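Local atomic coordinates of inactive glucansucrase (Lactobacillus reuteri, PDB entry 5JBD), a protein that is an inactive glucansucrase of glycoside hydrolase family 70, whose members are built around a TIM-barrel domain. Residues Leu398-His407 against Tyr422-Phe430. Sequence-based numbering, arbitrary orientation.
Sequences LINRLIIKDH and YANQAWQEF
Y422 lays one face of its ring over the imidazole of H407, the first residue past the end of its helix; the ring centroids are 4.0 Å apart and the planes 33° from parallel, and two broad flat rings let the end of 398-407 cover much of the start of 422-430. Behind the ring, CB of Y422 meets the I403 branch methyl CG2, and the Y422 carbonyl accepts a bond from a water that also donates to D406 OD2, joining the helices through solvent. A423, small enough to let I403 CD1 lie close to its backbone, takes that methyl at CA (3.9 Å). Q425 is extended, CG anti to the backbone N, which carries its amide out to H407. An amide suits this place: Q425 OE1 stands 3.1 Å from H407 CE1, near the ring plane, while NE2 donates nearly straight (170°) to E429 OE2, in its own amide plane but from above the carboxylate. At A426 the helix segments 398-406 and 422-430, which follow strand 385-388 of the parallel barrel sheet, cross at 109°, axes 9.0 Å apart at closest. Here an alanine suits the close crossing, its methyl lying among I399 CG2, L402 CG and I403 CG1. W427 offers a broad apolar face, and I399 CD1 sits over the five-membered ring in a CH-pi contact, 3.6 Å from its centroid; F659 meets the indole edge-to-face. E429 has the length to bring OE1 past L402 to within 2.5 Å of D406 OD2, the carboxylates steeply inclined; so short an approach suggests that one acid keeps a proton. F430, a large apolar ring, meets L398 CD2 at its edge, 3.5 Å from F430 CD1, while its CB touches I399 CD1.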
ATOM      1  N   LEU A 398      -2.227  14.265   2.028  1.00 28.12           N
ATOM      2  CA  LEU A 398      -2.264  15.594   2.636  1.00 29.60           C
ATOM      3  C   LEU A 398      -0.908  15.977   3.246  1.00 31.04           C
ATOM      4  O   LEU A 398      -0.422  17.098   3.054  1.00 31.01           O
ATOM      5  CB  LEU A 398      -3.359  15.632   3.706  1.00 30.26           C
ATOM      6  CG  LEU A 398      -3.899  16.970   4.223  1.00 31.90           C
ATOM      7  CD1 LEU A 398      -5.326  16.782   4.728  1.00 30.59           C
ATOM      8  CD2 LEU A 398      -3.022  17.558   5.323  1.00 34.41           C
ATOM      9  N   ILE A 399      -0.307  15.036   3.965  1.00 29.94           N
ATOM     10  CA  ILE A 399       0.992  15.270   4.607  1.00 29.79           C
ATOM     11  C   ILE A 399       2.099  15.438   3.557  1.00 30.45           C
ATOM     12  O   ILE A 399       2.934  16.318   3.696  1.00 32.84           O
ATOM     13  CB  ILE A 399       1.320  14.153   5.630  1.00 29.28           C
ATOM     14  CG1 ILE A 399       0.351  14.201   6.820  1.00 28.91           C
ATOM     15  CG2 ILE A 399       2.773  14.218   6.113  1.00 29.24           C
ATOM     16  CD1 ILE A 399       0.523  15.359   7.775  1.00 30.14           C
ATOM     17  N   ASN A 400       2.106  14.608   2.514  1.00 30.64           N
ATOM     18  CA  ASN A 400       3.079  14.771   1.435  1.00 32.66           C
ATOM     19  C   ASN A 400       2.909  16.078   0.653  1.00 36.46           C
ATOM     20  O   ASN A 400       3.913  16.672   0.234  1.00 35.78           O
ATOM     21  CB  ASN A 400       3.050  13.580   0.483  1.00 33.38           C
ATOM     22  CG  ASN A 400       3.706  12.326   1.072  1.00 32.91           C
ATOM     23  OD1 ASN A 400       4.489  12.396   2.024  1.00 33.36           O
ATOM     24  ND2 ASN A 400       3.395  11.175   0.486  1.00 31.63           N
ATOM     25  N   ARG A 401       1.657  16.512   0.444  1.00 35.96           N
ATOM     26  CA  ARG A 401       1.380  17.837  -0.149  1.00 39.27           C
ATOM     27  C   ARG A 401       2.096  18.912   0.674  1.00 36.17           C
ATOM     28  O   ARG A 401       2.812  19.747   0.131  1.00 36.82           O
ATOM     29  CB  ARG A 401      -0.153  18.165  -0.262  1.00 41.43           C
ATOM     30  CG  ARG A 401      -0.684  18.102  -1.695  1.00 52.09           C
ATOM     31  CD  ARG A 401      -1.855  19.072  -1.999  1.00 55.51           C
ATOM     32  NE  ARG A 401      -2.656  18.638  -3.152  1.00 62.98           N
ATOM     33  CZ  ARG A 401      -2.266  18.602  -4.438  1.00 64.79           C
ATOM     34  NH1 ARG A 401      -1.036  18.951  -4.813  1.00 66.44           N
ATOM     35  NH2 ARG A 401      -3.120  18.185  -5.374  1.00 60.66           N
ATOM     36  N   LEU A 402       1.922  18.843   1.988  1.00 35.60           N
ATOM     37  CA  LEU A 402       2.535  19.787   2.922  1.00 37.28           C
ATOM     38  C   LEU A 402       4.074  19.705   2.897  1.00 38.11           C
ATOM     39  O   LEU A 402       4.737  20.740   2.911  1.00 40.31           O
ATOM     40  CB  LEU A 402       1.965  19.560   4.327  1.00 39.06           C
ATOM     41  CG  LEU A 402       2.126  20.564   5.473  1.00 40.74           C
ATOM     42  CD1 LEU A 402       1.969  22.010   5.024  1.00 43.06           C
ATOM     43  CD2 LEU A 402       1.116  20.230   6.568  1.00 41.68           C
ATOM     44  N   ILE A 403       4.633  18.496   2.810  1.00 37.18           N
ATOM     45  CA  ILE A 403       6.092  18.315   2.678  1.00 38.70           C
ATOM     46  C   ILE A 403       6.606  18.989   1.400  1.00 39.43           C
ATOM     47  O   ILE A 403       7.598  19.728   1.430  1.00 38.70           O
ATOM     48  CB  ILE A 403       6.507  16.817   2.695  1.00 38.37           C
ATOM     49  CG1 ILE A 403       6.323  16.221   4.097  1.00 39.37           C
ATOM     50  CG2 ILE A 403       7.962  16.633   2.266  1.00 40.12           C
ATOM     51  CD1 ILE A 403       6.482  14.709   4.166  1.00 39.26           C
ATOM     52  N   ILE A 404       5.931  18.723   0.287  1.00 38.07           N
ATOM     53  CA  ILE A 404       6.322  19.272  -1.014  1.00 39.11           C
ATOM     54  C   ILE A 404       6.260  20.798  -0.986  1.00 39.52           C
ATOM     55  O   ILE A 404       7.185  21.461  -1.463  1.00 40.63           O
ATOM     56  CB  ILE A 404       5.456  18.704  -2.174  1.00 39.09           C
ATOM     57  CG1 ILE A 404       5.742  17.201  -2.374  1.00 39.19           C
ATOM     58  CG2 ILE A 404       5.719  19.453  -3.494  1.00 38.74           C
ATOM     59  CD1 ILE A 404       4.621  16.459  -3.077  1.00 38.98           C
ATOM     60  N   LYS A 405       5.197  21.343  -0.406  1.00 41.11           N
ATOM     61  CA  LYS A 405       5.054  22.794  -0.267  1.00 44.55           C
ATOM     62  C   LYS A 405       6.148  23.406   0.617  1.00 45.88           C
ATOM     63  O   LYS A 405       6.720  24.447   0.274  1.00 46.11           O
ATOM     64  CB  LYS A 405       3.679  23.169   0.293  1.00 46.34           C
ATOM     65  CG  LYS A 405       3.513  24.667   0.512  1.00 51.46           C
ATOM     66  CD  LYS A 405       2.066  25.116   0.631  1.00 56.54           C
ATOM     67  CE  LYS A 405       1.957  26.627   0.449  1.00 61.02           C
ATOM     68  NZ  LYS A 405       1.020  27.232   1.432  1.00 64.46           N
ATOM     69  N   ASP A 406       6.410  22.771   1.755  1.00 44.06           N
ATOM     70  CA  ASP A 406       7.435  23.241   2.702  1.00 43.96           C
ATOM     71  C   ASP A 406       8.860  23.176   2.163  1.00 47.05           C
ATOM     72  O   ASP A 406       9.724  23.876   2.672  1.00 50.89           O
ATOM     73  CB  ASP A 406       7.396  22.416   4.000  1.00 42.30           C
ATOM     74  CG  ASP A 406       6.165  22.674   4.841  1.00 39.87           C
ATOM     75  OD1 ASP A 406       5.511  23.718   4.681  1.00 39.15           O
ATOM     76  OD2 ASP A 406       5.868  21.814   5.695  1.00 38.18           O
ATOM     77  N   HIS A 407       9.122  22.309   1.182  1.00 48.21           N
ATOM     78  CA  HIS A 407      10.480  22.066   0.705  1.00 50.26           C
ATOM     79  C   HIS A 407      10.563  21.943  -0.813  1.00 51.38           C
ATOM     80  O   HIS A 407      11.039  20.926  -1.360  1.00 51.38           O
ATOM     81  CB  HIS A 407      11.028  20.815   1.393  1.00 52.88           C
ATOM     82  CG  HIS A 407      11.135  20.945   2.878  1.00 55.74           C
ATOM     83  ND1 HIS A 407      10.197  20.416   3.739  1.00 56.68           N
ATOM     84  CD2 HIS A 407      12.058  21.558   3.654  1.00 55.42           C
ATOM     85  CE1 HIS A 407      10.543  20.689   4.983  1.00 55.51           C
ATOM     86  NE2 HIS A 407      11.669  21.381   4.959  1.00 57.43           N
ATOM     87  N   TYR A 422      11.092  16.171   7.613  1.00 39.48           N
ATOM     88  CA  TYR A 422      10.054  16.928   6.884  1.00 38.82           C
ATOM     89  C   TYR A 422       8.638  16.493   7.304  1.00 35.44           C
ATOM     90  O   TYR A 422       7.750  17.327   7.458  1.00 34.74           O
ATOM     91  CB  TYR A 422      10.194  16.759   5.372  1.00 38.18           C
ATOM     92  CG  TYR A 422      11.543  17.080   4.761  1.00 40.93           C
ATOM     93  CD1 TYR A 422      12.377  18.074   5.291  1.00 43.06           C
ATOM     94  CD2 TYR A 422      11.974  16.409   3.617  1.00 41.88           C
ATOM     95  CE1 TYR A 422      13.601  18.368   4.702  1.00 45.46           C
ATOM     96  CE2 TYR A 422      13.201  16.692   3.024  1.00 45.76           C
ATOM     97  CZ  TYR A 422      14.006  17.677   3.564  1.00 45.63           C
ATOM     98  OH  TYR A 422      15.219  17.943   2.973  1.00 48.31           O
ATOM     99  N   ALA A 423       8.439  15.183   7.466  1.00 34.31           N
ATOM    100  CA  ALA A 423       7.161  14.646   7.956  1.00 33.38           C
ATOM    101  C   ALA A 423       6.838  15.156   9.354  1.00 33.87           C
ATOM    102  O   ALA A 423       5.688  15.512   9.633  1.00 31.26           O
ATOM    103  CB  ALA A 423       7.156  13.118   7.939  1.00 31.81           C
ATOM    104  N   ASN A 424       7.851  15.195  10.232  1.00 33.33           N
ATOM    105  CA  ASN A 424       7.653  15.683  11.598  1.00 35.05           C
ATOM    106  C   ASN A 424       7.203  17.140  11.605  1.00 34.85           C
ATOM    107  O   ASN A 424       6.328  17.518  12.401  1.00 34.55           O
ATOM    108  CB  ASN A 424       8.943  15.558  12.432  1.00 37.41           C
ATOM    109  CG  ASN A 424       9.362  14.125  12.661  1.00 38.30           C
ATOM    110  OD1 ASN A 424       8.551  13.198  12.592  1.00 39.93           O
ATOM    111  ND2 ASN A 424      10.647  13.930  12.948  1.00 42.62           N
ATOM    112  N   GLN A 425       7.826  17.945  10.735  1.00 34.59           N
ATOM    113  CA  GLN A 425       7.470  19.338  10.553  1.00 35.66           C
ATOM    114  C   GLN A 425       6.038  19.430  10.013  1.00 33.45           C
ATOM    115  O   GLN A 425       5.239  20.211  10.508  1.00 32.17           O
ATOM    116  CB  GLN A 425       8.442  20.019   9.576  1.00 37.69           C
ATOM    117  CG  GLN A 425       8.141  21.490   9.301  1.00 42.13           C
ATOM    118  CD  GLN A 425       8.973  22.075   8.170  1.00 44.25           C
ATOM    119  OE1 GLN A 425      10.070  21.597   7.872  1.00 47.32           O
ATOM    120  NE2 GLN A 425       8.449  23.108   7.527  1.00 43.56           N
ATOM    121  N   ALA A 426       5.744  18.644   8.983  1.00 33.70           N
ATOM    122  CA  ALA A 426       4.385  18.604   8.411  1.00 32.26           C
ATOM    123  C   ALA A 426       3.326  18.260   9.467  1.00 31.74           C
ATOM    124  O   ALA A 426       2.271  18.881   9.504  1.00 32.78           O
ATOM    125  CB  ALA A 426       4.340  17.631   7.247  1.00 30.48           C
ATOM    126  N   TRP A 427       3.605  17.284  10.328  1.00 32.71           N
ATOM    127  CA  TRP A 427       2.653  16.920  11.405  1.00 32.83           C
ATOM    128  C   TRP A 427       2.429  17.998  12.448  1.00 33.72           C
ATOM    129  O   TRP A 427       1.295  18.223  12.874  1.00 32.52           O
ATOM    130  CB  TRP A 427       3.023  15.582  12.068  1.00 31.76           C
ATOM    131  CG  TRP A 427       2.398  14.472  11.301  1.00 31.28           C
ATOM    132  CD1 TRP A 427       2.999  13.643  10.402  1.00 31.34           C
ATOM    133  CD2 TRP A 427       1.006  14.135  11.301  1.00 30.69           C
ATOM    134  NE1 TRP A 427       2.060  12.771   9.868  1.00 30.81           N
ATOM    135  CE2 TRP A 427       0.833  13.054  10.406  1.00 30.08           C
ATOM    136  CE3 TRP A 427      -0.114  14.630  11.995  1.00 30.58           C
ATOM    137  CZ2 TRP A 427      -0.418  12.469  10.168  1.00 28.72           C
ATOM    138  CZ3 TRP A 427      -1.356  14.042  11.766  1.00 31.19           C
ATOM    139  CH2 TRP A 427      -1.495  12.972  10.854  1.00 28.47           C
ATOM    140  N   GLN A 428       3.496  18.691  12.850  1.00 37.50           N
ATOM    141  CA  GLN A 428       3.334  19.840  13.740  1.00 38.38           C
ATOM    142  C   GLN A 428       2.418  20.875  13.069  1.00 36.14           C
ATOM    143  O   GLN A 428       1.495  21.379  13.701  1.00 33.19           O
ATOM    144  CB  GLN A 428       4.681  20.467  14.097  1.00 46.29           C
ATOM    145  CG  GLN A 428       4.610  21.415  15.279  1.00 53.40           C
ATOM    146  CD  GLN A 428       5.983  21.885  15.726  1.00 62.61           C
ATOM    147  OE1 GLN A 428       6.657  22.640  15.019  1.00 66.68           O
ATOM    148  NE2 GLN A 428       6.405  21.445  16.907  1.00 68.72           N
ATOM    149  N   GLU A 429       2.666  21.155  11.786  1.00 33.58           N
ATOM    150  CA  GLU A 429       1.843  22.103  11.013  1.00 34.16           C
ATOM    151  C   GLU A 429       0.400  21.630  10.886  1.00 32.45           C
ATOM    152  O   GLU A 429      -0.523  22.421  11.066  1.00 32.44           O
ATOM    153  CB  GLU A 429       2.458  22.344   9.627  1.00 33.75           C
ATOM    154  CG  GLU A 429       3.751  23.153   9.694  1.00 36.20           C
ATOM    155  CD  GLU A 429       4.570  23.102   8.416  1.00 37.96           C
ATOM    156  OE1 GLU A 429       4.258  22.288   7.517  1.00 36.69           O
ATOM    157  OE2 GLU A 429       5.550  23.871   8.310  1.00 38.19           O
ATOM    158  N   PHE A 430       0.224  20.336  10.603  1.00 31.04           N
ATOM    159  CA  PHE A 430      -1.103  19.739  10.499  1.00 30.92           C
ATOM    160  C   PHE A 430      -1.920  19.858  11.791  1.00 31.42           C
ATOM    161  O   PHE A 430      -3.049  20.337  11.753  1.00 30.28           O
ATOM    162  CB  PHE A 430      -1.032  18.269  10.060  1.00 30.75           C
ATOM    163  CG  PHE A 430      -2.385  17.612   9.972  1.00 30.90           C
ATOM    164  CD1 PHE A 430      -3.127  17.686   8.797  1.00 31.65           C
ATOM    165  CD2 PHE A 430      -2.935  16.970  11.073  1.00 31.04           C
ATOM    166  CE1 PHE A 430      -4.378  17.099   8.718  1.00 31.78           C
ATOM    167  CE2 PHE A 430      -4.193  16.380  10.997  1.00 32.36           C
ATOM    168  CZ  PHE A 430      -4.916  16.451   9.819  1.00 30.44           C
TER
HETATM  169  O   HOH W   1       7.645  19.750   6.133  1.00 43.25           O